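PDB 4LG3: uncharacterized protein from Desulfovibrio piger, which is of unknown function, belongs to the DUF4875 family, and folds into a mixed beta sheet accompanied by helices. Local coordinates for residues R24-V29 / V75-L80; G89-A94 / R121-Q126; A96-D101 / D110-T115; K129-W134 / V167-V172. One frame throughout, in Å; residues are numbered along the deposited sequence.

Contact 1: residues R24-V29 / V75-L80; sequences RLRYNV and VVSITL
Arg24 stretches over the start of the strand pair, CG anti to the backbone N (chi1 -168°), and crosses Val75 at about a right angle with NE 3.6 Å from Val75 CG2. Its guanidinium is held from elsewhere, by a salt bridge to Asp101 and a hydrogen bond to the carbonyl oxygen of Gly104. Leu25 O accepts a hydrogen bond from Val75 N at 3.2 Å. The backbone of Arg26 is bonded to Tyr18 on the far side, while its fully extended side chain crosses Val75 obliquely. At the tip, Arg26 NH2 donates to Ser77 OG (2.9 Å) and Arg26 NE to a lone pair of Asn28 OD1 (2.9 Å); both acceptors lie somewhat out of the guanidinium plane, and Ser77 OG is also bonded to Thr97. Tyr27 uses both backbone groups, its N reaching Val75 O at 2.8 Å and its O taking Ser77 N at 3.0 Å, whereas its ring leads off to bond Glu15. At Val29 the pattern repeats with Ser77 O and Thr79 N, and Val29 CB rests 3.7 Å from Ile78 CD1, the two side chains pointing the same way. Helix 53-71 touches the face carrying Tyr27 and Val29. This parallel pairing, with strand directions 11° apart, is that of a beta-alpha-beta crossover, here with the short strand 42-44 inserted before the helix.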
loop_
_atom_site.group_PDB
_atom_site.type_symbol
_atom_site.label_atom_id
_atom_site.label_comp_id
_atom_site.label_asym_id
_atom_site.label_seq_id
_atom_site.Cartn_x
_atom_site.Cartn_y
_atom_site.Cartn_z
ATOM N N ARG A 24 8.106 -21.900 -10.731
ATOM C CA ARG A 24 7.200 -21.258 -9.791
ATOM C C ARG A 24 7.331 -19.750 -9.925
ATOM O O ARG A 24 8.129 -19.116 -9.228
ATOM C CB ARG A 24 7.499 -21.749 -8.365
ATOM C CG ARG A 24 6.445 -21.360 -7.366
ATOM C CD ARG A 24 6.396 -22.299 -6.196
ATOM N NE ARG A 24 5.251 -21.944 -5.361
ATOM C CZ ARG A 24 4.064 -22.533 -5.435
ATOM N NH1 ARG A 24 3.874 -23.562 -6.252
ATOM N NH2 ARG A 24 3.061 -22.111 -4.681
ATOM N N LEU A 25 6.559 -19.199 -10.855
ATOM C CA LEU A 25 6.521 -17.781 -11.158
ATOM C C LEU A 25 5.818 -17.001 -10.049
ATOM O O LEU A 25 4.676 -17.303 -9.693
ATOM C CB LEU A 25 5.820 -17.524 -12.521
ATOM C CG LEU A 25 5.523 -16.037 -12.902
ATOM C CD1 LEU A 25 6.743 -15.345 -13.441
ATOM C CD2 LEU A 25 4.420 -15.956 -13.940
ATOM N N ARG A 26 6.510 -15.984 -9.533
ATOM C CA ARG A 26 5.992 -15.039 -8.560
ATOM C C ARG A 26 5.677 -13.709 -9.277
ATOM O O ARG A 26 6.442 -13.278 -10.141
ATOM C CB ARG A 26 6.987 -14.838 -7.427
ATOM C CG ARG A 26 6.485 -13.924 -6.333
ATOM C CD ARG A 26 7.461 -13.854 -5.184
ATOM N NE ARG A 26 6.973 -12.928 -4.167
ATOM C CZ ARG A 26 7.326 -12.947 -2.891
ATOM N NH1 ARG A 26 8.214 -13.830 -2.453
ATOM N NH2 ARG A 26 6.793 -12.083 -2.039
ATOM N N TYR A 27 4.546 -13.081 -8.950
ATOM C CA TYR A 27 4.219 -11.802 -9.563
ATOM C C TYR A 27 3.988 -10.815 -8.460
ATOM O O TYR A 27 3.121 -11.024 -7.612
ATOM C CB TYR A 27 3.034 -11.931 -10.500
ATOM C CG TYR A 27 2.989 -10.864 -11.572
ATOM C CD1 TYR A 27 3.857 -10.901 -12.662
ATOM C CD2 TYR A 27 2.035 -9.860 -11.540
ATOM C CE1 TYR A 27 3.800 -9.932 -13.666
ATOM C CE2 TYR A 27 1.964 -8.895 -12.538
ATOM C CZ TYR A 27 2.839 -8.941 -13.609
ATOM O OH TYR A 27 2.735 -7.999 -14.611
ATOM N N ASN A 28 4.825 -9.772 -8.404
ATOM C CA ASN A 28 4.737 -8.752 -7.346
ATOM C C ASN A 28 4.105 -7.514 -7.907
ATOM O O ASN A 28 4.502 -7.034 -8.979
ATOM C CB ASN A 28 6.096 -8.452 -6.725
ATOM C CG ASN A 28 6.794 -9.684 -6.215
ATOM O OD1 ASN A 28 6.271 -10.412 -5.383
ATOM N ND2 ASN A 28 7.979 -9.956 -6.734
ATOM N N VAL A 29 3.064 -7.021 -7.209
ATOM C CA VAL A 29 2.305 -5.863 -7.675
ATOM C C VAL A 29 2.085 -4.855 -6.556
ATOM O O VAL A 29 1.720 -5.222 -5.437
ATOM C CB VAL A 29 0.925 -6.307 -8.301
ATOM C CG1 VAL A 29 0.191 -5.115 -8.912
ATOM C CG2 VAL A 29 1.100 -7.408 -9.346
ATOM N N VAL A 75 2.453 -17.705 -7.474
ATOM C CA VAL A 75 2.514 -16.862 -6.278
ATOM C C VAL A 75 2.292 -15.422 -6.690
ATOM O O VAL A 75 2.882 -14.969 -7.677
ATOM C CB VAL A 75 3.885 -17.001 -5.514
ATOM C CG1 VAL A 75 3.845 -16.307 -4.146
ATOM C CG2 VAL A 75 4.295 -18.444 -5.370
ATOM N N VAL A 76 1.486 -14.686 -5.905
ATOM C CA VAL A 76 1.212 -13.276 -6.172
ATOM C C VAL A 76 1.279 -12.494 -4.878
ATOM O O VAL A 76 0.582 -12.810 -3.927
ATOM C CB VAL A 76 -0.148 -13.063 -6.894
ATOM C CG1 VAL A 76 -0.430 -11.583 -7.129
ATOM C CG2 VAL A 76 -0.199 -13.819 -8.211
ATOM N N SER A 77 2.102 -11.456 -4.863
ATOM C CA SER A 77 2.233 -10.520 -3.748
ATOM C C SER A 77 1.640 -9.192 -4.137
ATOM O O SER A 77 1.966 -8.666 -5.192
ATOM C CB SER A 77 3.688 -10.349 -3.332
ATOM O OG SER A 77 4.052 -11.395 -2.454
ATOM N N ILE A 78 0.718 -8.682 -3.320
ATOM C CA ILE A 78 0.059 -7.381 -3.550
ATOM C C ILE A 78 0.370 -6.430 -2.379
ATOM O O ILE A 78 0.228 -6.809 -1.228
ATOM C CB ILE A 78 -1.483 -7.499 -3.783
ATOM C CG1 ILE A 78 -1.849 -8.541 -4.864
ATOM C CG2 ILE A 78 -2.137 -6.133 -4.046
ATOM C CD1 ILE A 78 -1.487 -8.239 -6.296
ATOM N N THR A 79 0.781 -5.210 -2.684
ATOM C CA THR A 79 0.988 -4.160 -1.692
ATOM C C THR A 79 0.113 -2.988 -2.090
ATOM O O THR A 79 0.241 -2.478 -3.213
ATOM C CB THR A 79 2.463 -3.722 -1.526
ATOM O OG1 THR A 79 3.261 -4.864 -1.238
ATOM C CG2 THR A 79 2.645 -2.691 -0.409
ATOM N N LEU A 80 -0.781 -2.571 -1.171
ATOM C CA LEU A 80 -1.606 -1.401 -1.376
ATOM C C LEU A 80 -0.911 -0.220 -0.705
ATOM O O LEU A 80 -0.699 -0.237 0.507
ATOM C CB LEU A 80 -3.036 -1.605 -0.852
ATOM C CG LEU A 80 -3.980 -0.400 -0.843
ATOM C CD1 LEU A 80 -4.344 0.030 -2.261
ATOM C CD2 LEU A 80 -5.227 -0.716 -0.040
HETATM O O HOH W 1 4.081 -6.463 -3.418
#

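Contact 2: residues G89-A94 / R121-Q126; sequences GKTVLA and RGLTAQ
A classic beta bulge lies at this contact: Leu93 and Ala94 both face Leu80 of the neighbouring strand, and from within the bulge Leu93 points toward the segment 121-126. No hydrogen bond joins the two segments; Leu93 and Thr91 meet Leu123, and Leu93 also rests against the backbone at Gly122. Leu93 CG stands anti to its carbonyl carbon (chi1 -67°), and CD2 approaches Leu123 CG at 4.1 Å as the two leucines cross obliquely. The other methyl, Leu93 CD1, lies 4.4 Å from Gly122 CA. Leu123 in turn extends CD1 to within 4.1 Å of Thr91 OG1, crossing the threonine at about a right angle. That hydroxyl occupies the crowded position between backbone N and carbonyl carbon (chi1 59°), and its polar need is met by the amide of Gln131, so the leucine methyl lies beside an oxygen already engaged. The extended Arg121 side chain lies alongside its own segment: Arg121 NH1 donates to Gly122 O at 2.9 Å, in the carbonyl plane, and also forms a salt bridge with Glu127. The contact thus sets the bulged start of strand 92-98 against the residues leading into helix 125-137, whose N-cap, Thr124, follows directly; its side chain caps a backbone N farther on and its own N reaches the Glu127 carboxylate, as in a capping box.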
loop_
_atom_site.group_PDB
_atom_site.type_symbol
_atom_site.label_atom_id
_atom_site.label_comp_id
_atom_site.label_asym_id
_atom_site.label_seq_id
_atom_site.Cartn_x
_atom_site.Cartn_y
_atom_site.Cartn_z
ATOM N N GLY A 89 7.200 8.915 0.306
ATOM C CA GLY A 89 6.131 9.834 -0.064
ATOM C C GLY A 89 4.785 9.140 0.022
ATOM O O GLY A 89 3.770 9.664 -0.447
ATOM N N LYS A 90 4.773 7.937 0.626
ATOM C CA LYS A 90 3.597 7.065 0.747
ATOM C C LYS A 90 3.896 5.999 1.760
ATOM O O LYS A 90 5.063 5.837 2.137
ATOM C CB LYS A 90 3.236 6.413 -0.626
ATOM C CG LYS A 90 4.287 5.409 -1.082
ATOM C CD LYS A 90 4.245 5.025 -2.546
ATOM C CE LYS A 90 5.323 3.997 -2.790
ATOM N NZ LYS A 90 5.484 3.723 -4.217
ATOM N N THR A 91 2.842 5.268 2.203
ATOM C CA THR A 91 2.956 4.169 3.169
ATOM C C THR A 91 2.058 3.017 2.749
ATOM O O THR A 91 1.196 3.183 1.913
ATOM C CB THR A 91 2.630 4.617 4.621
ATOM O OG1 THR A 91 1.299 5.131 4.696
ATOM C CG2 THR A 91 3.644 5.585 5.199
ATOM N N VAL A 92 2.252 1.865 3.367
ATOM C CA VAL A 92 1.510 0.625 3.156
ATOM C C VAL A 92 0.201 0.681 3.919
ATOM O O VAL A 92 0.208 0.871 5.134
ATOM C CB VAL A 92 2.358 -0.607 3.602
ATOM C CG1 VAL A 92 1.587 -1.912 3.458
ATOM C CG2 VAL A 92 3.656 -0.663 2.829
ATOM N N LEU A 93 -0.908 0.474 3.198
ATOM C CA LEU A 93 -2.251 0.378 3.756
ATOM C C LEU A 93 -2.679 -1.098 3.937
ATOM O O LEU A 93 -3.464 -1.400 4.827
ATOM C CB LEU A 93 -3.266 1.106 2.865
ATOM C CG LEU A 93 -3.167 2.626 2.753
ATOM C CD1 LEU A 93 -4.366 3.176 2.015
ATOM C CD2 LEU A 93 -3.009 3.310 4.145
ATOM N N ALA A 94 -2.160 -2.012 3.102
ATOM C CA ALA A 94 -2.523 -3.425 3.141
ATOM C C ALA A 94 -1.583 -4.244 2.302
ATOM O O ALA A 94 -1.041 -3.736 1.315
ATOM C CB ALA A 94 -3.967 -3.617 2.617
ATOM N N ARG A 121 -7.697 1.817 9.060
ATOM C CA ARG A 121 -8.368 2.779 8.153
ATOM C C ARG A 121 -7.399 3.299 7.106
ATOM O O ARG A 121 -6.186 3.126 7.264
ATOM C CB ARG A 121 -8.917 3.980 8.952
ATOM C CG ARG A 121 -7.847 4.756 9.737
ATOM C CD ARG A 121 -8.316 6.148 10.110
ATOM N NE ARG A 121 -7.321 6.897 10.882
ATOM C CZ ARG A 121 -6.488 7.803 10.375
ATOM N NH1 ARG A 121 -6.509 8.084 9.079
ATOM N NH2 ARG A 121 -5.641 8.445 11.161
ATOM N N GLY A 122 -7.926 3.996 6.099
ATOM C CA GLY A 122 -7.108 4.697 5.113
ATOM C C GLY A 122 -6.718 6.067 5.645
ATOM O O GLY A 122 -6.916 6.349 6.828
ATOM N N LEU A 123 -6.200 6.955 4.796
ATOM C CA LEU A 123 -5.723 8.256 5.289
ATOM C C LEU A 123 -6.570 9.432 4.820
ATOM O O LEU A 123 -7.227 9.366 3.780
ATOM C CB LEU A 123 -4.240 8.486 4.873
ATOM C CG LEU A 123 -3.204 7.333 5.098
ATOM C CD1 LEU A 123 -1.806 7.803 4.800
ATOM C CD2 LEU A 123 -3.237 6.779 6.536
ATOM N N THR A 124 -6.548 10.524 5.598
ATOM C CA THR A 124 -7.276 11.755 5.273
ATOM C C THR A 124 -6.519 12.497 4.176
ATOM O O THR A 124 -5.321 12.269 3.990
ATOM C CB THR A 124 -7.455 12.658 6.519
ATOM O OG1 THR A 124 -6.184 13.129 6.955
ATOM C CG2 THR A 124 -8.149 11.968 7.664
ATOM N N ALA A 125 -7.188 13.422 3.494
ATOM C CA ALA A 125 -6.547 14.255 2.467
ATOM C C ALA A 125 -5.336 14.987 3.055
ATOM O O ALA A 125 -4.304 15.092 2.393
ATOM C CB ALA A 125 -7.544 15.254 1.906
ATOM N N GLN A 126 -5.458 15.460 4.321
ATOM C CA GLN A 126 -4.379 16.170 5.015
ATOM C C GLN A 126 -3.189 15.245 5.292
ATOM O O GLN A 126 -2.046 15.645 5.077
ATOM C CB GLN A 126 -4.875 16.798 6.305
ATOM C CG GLN A 126 -3.982 17.935 6.748
ATOM C CD GLN A 126 -4.248 18.342 8.153
ATOM O OE1 GLN A 126 -4.064 17.567 9.094
ATOM N NE2 GLN A 126 -4.626 19.588 8.321
#

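Contact 3: residues A96-D101 / D110-T115; sequences ATYAPD and DWTWNT. With SO4 (sulfate ion), chain D.
Tyr98 and Trp113, a non-hydrogen-bonded pair of the antiparallel beta hairpin formed by strands 92-98 and 113-118, stack in the offset manner, with ring centroids 4.3 Å apart and planes at 14°. The closest carbons are Tyr98 CD1 and Trp113 CE2, at 3.4 Å, and Tyr98 CB sits over the indole's six-membered ring as a CH-pi contact. On the opposite face of the tyrosine, Pro100 CD lies over the ring centre. Both polar ends grip a sulfate ion, probably from the crystallisation liquor: Tyr98 OH donates to its O2 at 2.7 Å, and Trp113 NE1 points almost straight (171°) at its O3, 2.9 Å away. Farther out, the backbone fixes this register. Thr97 and Asn114 exchange a pair of N-H to O bonds, and Ala99 N reaches Thr112 O at 2.8 Å. Helix 53-71 touches the aromatic pair through Ala64. On the face bearing Thr97 and Asn114, Trp111 presents its edge to the threonine, with Trp111 CH2 3.6 Å from Thr97 CG2. Asn114 ND2 lies over one face of that indole, while Asn114 OD1 receives Thr115 N at 2.8 Å, the donor standing above the carbonyl plane.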
loop_
_atom_site.group_PDB
_atom_site.type_symbol
_atom_site.label_atom_id
_atom_site.label_comp_id
_atom_site.label_asym_id
_atom_site.label_seq_id
_atom_site.Cartn_x
_atom_site.Cartn_y
_atom_site.Cartn_z
ATOM N N ALA A 96 -0.980 -8.737 0.958
ATOM C CA ALA A 96 -1.440 -10.119 0.851
ATOM C C ALA A 96 -0.610 -10.880 -0.165
ATOM O O ALA A 96 -0.330 -10.371 -1.255
ATOM C CB ALA A 96 -2.925 -10.173 0.463
ATOM N N THR A 97 -0.219 -12.107 0.199
ATOM C CA THR A 97 0.474 -13.031 -0.679
ATOM C C THR A 97 -0.459 -14.257 -0.855
ATOM O O THR A 97 -0.972 -14.808 0.109
ATOM C CB THR A 97 1.887 -13.339 -0.178
ATOM O OG1 THR A 97 2.654 -12.108 -0.139
ATOM C CG2 THR A 97 2.596 -14.359 -1.063
ATOM N N TYR A 98 -0.680 -14.631 -2.099
ATOM C CA TYR A 98 -1.556 -15.700 -2.547
ATOM C C TYR A 98 -0.812 -16.738 -3.380
ATOM O O TYR A 98 -0.173 -16.387 -4.379
ATOM C CB TYR A 98 -2.679 -15.074 -3.384
ATOM C CG TYR A 98 -3.732 -16.029 -3.920
ATOM C CD1 TYR A 98 -4.218 -17.082 -3.140
ATOM C CD2 TYR A 98 -4.319 -15.815 -5.167
ATOM C CE1 TYR A 98 -5.236 -17.914 -3.600
ATOM C CE2 TYR A 98 -5.340 -16.644 -5.640
ATOM C CZ TYR A 98 -5.781 -17.704 -4.858
ATOM O OH TYR A 98 -6.786 -18.528 -5.295
ATOM N N ALA A 99 -0.900 -18.010 -2.962
ATOM C CA ALA A 99 -0.344 -19.192 -3.630
ATOM C C ALA A 99 -1.513 -20.162 -3.884
ATOM O O ALA A 99 -1.797 -20.997 -3.023
ATOM C CB ALA A 99 0.742 -19.823 -2.778
ATOM N N PRO A 100 -2.251 -20.008 -5.024
ATOM C CA PRO A 100 -3.454 -20.839 -5.260
ATOM C C PRO A 100 -3.300 -22.351 -5.017
ATOM O O PRO A 100 -4.253 -22.972 -4.561
ATOM C CB PRO A 100 -3.803 -20.575 -6.740
ATOM C CG PRO A 100 -3.191 -19.293 -7.070
ATOM C CD PRO A 100 -2.068 -19.011 -6.100
ATOM N N ASP A 101 -2.132 -22.934 -5.315
ATOM C CA ASP A 101 -1.899 -24.375 -5.158
ATOM C C ASP A 101 -1.576 -24.795 -3.681
ATOM O O ASP A 101 -1.372 -25.982 -3.422
ATOM C CB ASP A 101 -0.789 -24.866 -6.126
ATOM C CG ASP A 101 0.649 -24.443 -5.820
ATOM O OD1 ASP A 101 0.861 -23.700 -4.836
ATOM O OD2 ASP A 101 1.551 -24.824 -6.592
ATOM N N ASP A 110 3.106 -24.834 3.153
ATOM C CA ASP A 110 1.761 -25.386 3.302
ATOM C C ASP A 110 0.785 -24.259 3.634
ATOM O O ASP A 110 0.204 -24.217 4.722
ATOM C CB ASP A 110 1.740 -26.521 4.357
ATOM C CG ASP A 110 0.387 -27.189 4.525
ATOM O OD1 ASP A 110 -0.209 -27.597 3.499
ATOM O OD2 ASP A 110 -0.097 -27.268 5.679
ATOM N N TRP A 111 0.641 -23.317 2.704
ATOM C CA TRP A 111 -0.281 -22.196 2.866
ATOM C C TRP A 111 -0.691 -21.664 1.530
ATOM O O TRP A 111 0.063 -21.770 0.562
ATOM C CB TRP A 111 0.287 -21.067 3.749
ATOM C CG TRP A 111 1.608 -20.488 3.334
ATOM C CD1 TRP A 111 2.822 -20.737 3.907
ATOM C CD2 TRP A 111 1.827 -19.444 2.367
ATOM N NE1 TRP A 111 3.793 -19.946 3.331
ATOM C CE2 TRP A 111 3.207 -19.121 2.403
ATOM C CE3 TRP A 111 0.987 -18.726 1.496
ATOM C CZ2 TRP A 111 3.771 -18.142 1.576
ATOM C CZ3 TRP A 111 1.547 -17.773 0.656
ATOM C CH2 TRP A 111 2.920 -17.490 0.698
ATOM N N THR A 112 -1.882 -21.042 1.495
ATOM C CA THR A 112 -2.490 -20.426 0.319
ATOM C C THR A 112 -2.410 -18.911 0.474
ATOM O O THR A 112 -2.155 -18.204 -0.494
ATOM C CB THR A 112 -3.926 -20.955 0.159
ATOM O OG1 THR A 112 -3.876 -22.391 0.207
ATOM C CG2 THR A 112 -4.598 -20.490 -1.144
ATOM N N TRP A 113 -2.627 -18.420 1.695
ATOM C CA TRP A 113 -2.580 -16.990 2.008
ATOM C C TRP A 113 -1.576 -16.721 3.133
ATOM O O TRP A 113 -1.501 -17.478 4.101
ATOM C CB TRP A 113 -3.978 -16.453 2.370
ATOM C CG TRP A 113 -4.929 -16.437 1.203
ATOM C CD1 TRP A 113 -5.808 -17.419 0.847
ATOM C CD2 TRP A 113 -5.100 -15.378 0.246
ATOM N NE1 TRP A 113 -6.514 -17.041 -0.276
ATOM C CE2 TRP A 113 -6.113 -15.785 -0.653
ATOM C CE3 TRP A 113 -4.494 -14.123 0.062
ATOM C CZ2 TRP A 113 -6.518 -14.991 -1.730
ATOM C CZ3 TRP A 113 -4.902 -13.331 -1.002
ATOM C CH2 TRP A 113 -5.893 -13.767 -1.889
ATOM N N ASN A 114 -0.795 -15.654 2.984
ATOM C CA ASN A 114 0.198 -15.239 3.976
ATOM C C ASN A 114 0.458 -13.751 3.869
ATOM O O ASN A 114 0.051 -13.131 2.880
ATOM C CB ASN A 114 1.506 -15.998 3.777
ATOM C CG ASN A 114 2.302 -16.219 5.045
ATOM O OD1 ASN A 114 2.124 -15.549 6.071
ATOM N ND2 ASN A 114 3.208 -17.177 5.000
ATOM N N THR A 115 1.122 -13.176 4.885
ATOM C CA THR A 115 1.550 -11.774 4.954
ATOM C C THR A 115 0.318 -10.902 4.819
ATOM O O THR A 115 0.263 -9.966 4.001
ATOM C CB THR A 115 2.660 -11.478 3.896
ATOM O OG1 THR A 115 3.571 -12.576 3.836
ATOM C CG2 THR A 115 3.440 -10.200 4.203
HETATM S S SO4 D . -8.811 -19.916 -2.248
HETATM O O1 SO4 D . -10.121 -19.768 -2.898
HETATM O O2 SO4 D . -7.785 -20.011 -3.290
HETATM O O3 SO4 D . -8.580 -18.769 -1.347
HETATM O O4 SO4 D . -8.795 -21.147 -1.456
#

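Contact 4: residues K129-W134 / V167-V172; sequences KIQCLW and VMLNPV. With EDO (1,2-ethanediol), chain H.
The indole of Trp134 carries Leu169 on one face. Leu169 CB lies 3.9 Å from the centroid of the five-membered ring and almost on its normal, a CH-pi contact made where the two side chains cross at about a right angle. At the edge of the indole, Trp134 NE1 donates to O1 of a 1,2-ethanediol, probably from the crystallisation liquor, at 3.0 Å and nearly straight (168°). At the benzo end of the ring, near its plane, Trp134 CZ3 meets Val167 CG1 at 4.2 Å. The second flat group is the Gln131 amide: Leu169 O lies in its plane and takes Gln131 NE2 at 2.7 Å, with the donor nearly along the C=O axis. An extended chain beyond CG brings the amide there. The same nitrogen is shared with Thr91, and Gln131 OE1 accepts a hydrogen bond from Ser82 OG, so both ends of this buried group are satisfied. The arrangement is an irregular segment following helix 149-160 and laid against helix 125-137, whose side chains one turn apart, Ile130 and Trp134, both pack on its beginning. Ile130 CG2, anti to the backbone N, comes 3.5 Å from Met168 O and 3.9 Å from Val167 CG1. Met168, modelled as selenomethionine, turns its first side-chain bond away from the helix. Helix 149-160 adds Leu160 against Ile130 and Leu152 against Trp134. The diol, which also bonds Arg138 NE, places its O2 3.7 Å from Leu169 CD2.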
loop_
_atom_site.group_PDB
_atom_site.type_symbol
_atom_site.label_atom_id
_atom_site.label_comp_id
_atom_site.label_asym_id
_atom_site.label_seq_id
_atom_site.Cartn_x
_atom_site.Cartn_y
_atom_site.Cartn_z
ATOM N N LYS A 129 -1.444 14.637 1.990
ATOM C CA LYS A 129 -0.713 15.841 1.605
ATOM C C LYS A 129 0.597 15.914 2.399
ATOM O O LYS A 129 1.627 16.254 1.814
ATOM C CB LYS A 129 -1.577 17.114 1.831
ATOM C CG LYS A 129 -0.927 18.442 1.410
ATOM C CD LYS A 129 -1.044 18.717 -0.095
ATOM C CE LYS A 129 0.200 19.360 -0.677
ATOM N NZ LYS A 129 0.282 19.172 -2.154
ATOM N N ILE A 130 0.569 15.573 3.706
ATOM C CA ILE A 130 1.761 15.616 4.566
ATOM C C ILE A 130 2.804 14.628 4.007
ATOM O O ILE A 130 3.992 14.987 3.906
ATOM C CB ILE A 130 1.419 15.352 6.073
ATOM C CG1 ILE A 130 0.617 16.512 6.679
ATOM C CG2 ILE A 130 2.678 15.100 6.910
ATOM C CD1 ILE A 130 -0.002 16.218 8.058
ATOM N N GLN A 131 2.342 13.407 3.611
ATOM C CA GLN A 131 3.153 12.322 3.007
ATOM C C GLN A 131 3.809 12.762 1.717
ATOM O O GLN A 131 4.979 12.471 1.490
ATOM C CB GLN A 131 2.288 11.096 2.701
ATOM C CG GLN A 131 1.893 10.320 3.928
ATOM C CD GLN A 131 1.359 8.983 3.538
ATOM O OE1 GLN A 131 0.736 8.813 2.484
ATOM N NE2 GLN A 131 1.588 8.009 4.383
ATOM N N CYS A 132 3.043 13.468 0.887
ATOM C CA CYS A 132 3.494 14.016 -0.384
ATOM C C CYS A 132 4.593 15.084 -0.150
ATOM O O CYS A 132 5.640 15.029 -0.812
ATOM C CB CYS A 132 2.316 14.581 -1.170
ATOM S SG CYS A 132 2.767 15.237 -2.797
ATOM N N LEU A 133 4.378 16.007 0.821
ATOM C CA LEU A 133 5.360 17.028 1.175
ATOM C C LEU A 133 6.608 16.386 1.756
ATOM O O LEU A 133 7.698 16.731 1.327
ATOM C CB LEU A 133 4.789 18.064 2.137
ATOM C CG LEU A 133 3.646 18.944 1.621
ATOM C CD1 LEU A 133 3.232 19.956 2.666
ATOM C CD2 LEU A 133 4.016 19.648 0.334
ATOM N N TRP A 134 6.444 15.388 2.657
ATOM C CA TRP A 134 7.529 14.592 3.249
ATOM C C TRP A 134 8.440 14.056 2.146
ATOM O O TRP A 134 9.635 14.326 2.168
ATOM C CB TRP A 134 6.961 13.417 4.078
ATOM C CG TRP A 134 7.980 12.750 4.957
ATOM C CD1 TRP A 134 8.907 11.819 4.582
ATOM C CD2 TRP A 134 8.218 13.017 6.349
ATOM N NE1 TRP A 134 9.700 11.478 5.654
ATOM C CE2 TRP A 134 9.301 12.199 6.752
ATOM C CE3 TRP A 134 7.598 13.847 7.307
ATOM C CZ2 TRP A 134 9.764 12.167 8.082
ATOM C CZ3 TRP A 134 8.068 13.831 8.614
ATOM C CH2 TRP A 134 9.140 13.002 8.994
ATOM N N VAL A 167 2.441 16.236 12.036
ATOM C CA VAL A 167 3.277 15.952 10.863
ATOM C C VAL A 167 4.094 14.656 11.069
ATOM O O VAL A 167 4.966 14.588 11.929
ATOM C CB VAL A 167 4.200 17.157 10.491
ATOM C CG1 VAL A 167 5.155 16.812 9.352
ATOM C CG2 VAL A 167 3.381 18.390 10.135
HETATM N N MSE A 168 3.811 13.643 10.240
HETATM C CA MSE A 168 4.479 12.343 10.209
HETATM C C MSE A 168 4.185 11.658 8.902
HETATM O O MSE A 168 3.134 11.905 8.293
HETATM C CB MSE A 168 4.075 11.452 11.383
HETATM C CG MSE A 168 2.612 11.029 11.370
HETATM SE SE MSE A 168 2.081 10.671 13.184
HETATM C CE MSE A 168 1.888 12.481 13.805
ATOM N N LEU A 169 5.119 10.801 8.462
ATOM C CA LEU A 169 4.986 10.053 7.234
ATOM C C LEU A 169 3.962 8.930 7.420
ATOM O O LEU A 169 3.128 8.719 6.533
ATOM C CB LEU A 169 6.357 9.503 6.764
ATOM C CG LEU A 169 6.372 8.572 5.505
ATOM C CD1 LEU A 169 5.811 9.267 4.229
ATOM C CD2 LEU A 169 7.723 7.970 5.286
ATOM N N ASN A 170 4.030 8.220 8.567
ATOM C CA ASN A 170 3.185 7.071 8.850
ATOM C C ASN A 170 2.234 7.364 10.043
ATOM O O ASN A 170 2.570 7.062 11.198
ATOM C CB ASN A 170 4.062 5.826 9.091
ATOM C CG ASN A 170 3.492 4.545 8.520
ATOM O OD1 ASN A 170 2.270 4.336 8.435
ATOM N ND2 ASN A 170 4.380 3.656 8.112
ATOM N N PRO A 171 1.028 7.938 9.763
ATOM C CA PRO A 171 0.073 8.213 10.850
ATOM C C PRO A 171 -0.618 6.968 11.387
ATOM O O PRO A 171 -1.257 7.044 12.423
ATOM C CB PRO A 171 -0.970 9.135 10.187
ATOM C CG PRO A 171 -0.910 8.840 8.768
ATOM C CD PRO A 171 0.477 8.337 8.447
ATOM N N VAL A 172 -0.561 5.847 10.651
ATOM C CA VAL A 172 -1.277 4.609 10.978
ATOM C C VAL A 172 -0.490 3.434 10.411
ATOM O O VAL A 172 -0.425 3.262 9.188
ATOM C CB VAL A 172 -2.751 4.623 10.417
ATOM C CG1 VAL A 172 -3.393 3.259 10.518
ATOM C CG2 VAL A 172 -3.635 5.655 11.112
HETATM C C1 EDO H . 12.629 9.451 7.261
HETATM O O1 EDO H . 12.027 9.651 5.962
HETATM C C2 EDO H . 11.590 8.992 8.380
HETATM O O2 EDO H . 10.435 8.277 7.842
#

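How the contacts relate
Contacts 1, 2 and 3 all reach the mixed sheet, where strand 75-81 lies between strands 26-36 and 92-98, and strand 92-98 pairs onward with 113-118. Contacts 1 and 3, with centres about 10 Å apart, are joined directly by the Arg24 to Asp101 salt bridge. Contact 1 closes before contact 2 opens, contact 3 is nested within the loop that contact 2 closes, and contact 4 comes last. Contacts 2 and 4, with centres about 8 Å apart, share helix 125-137 and meet where Thr91 bonds Gln131. Contacts 3 and 4 stand about 31 Å apart, on opposite sides of the chain's centre. Contact 2 joins the sheet to the region of helix 125-137, on which contact 4 lies.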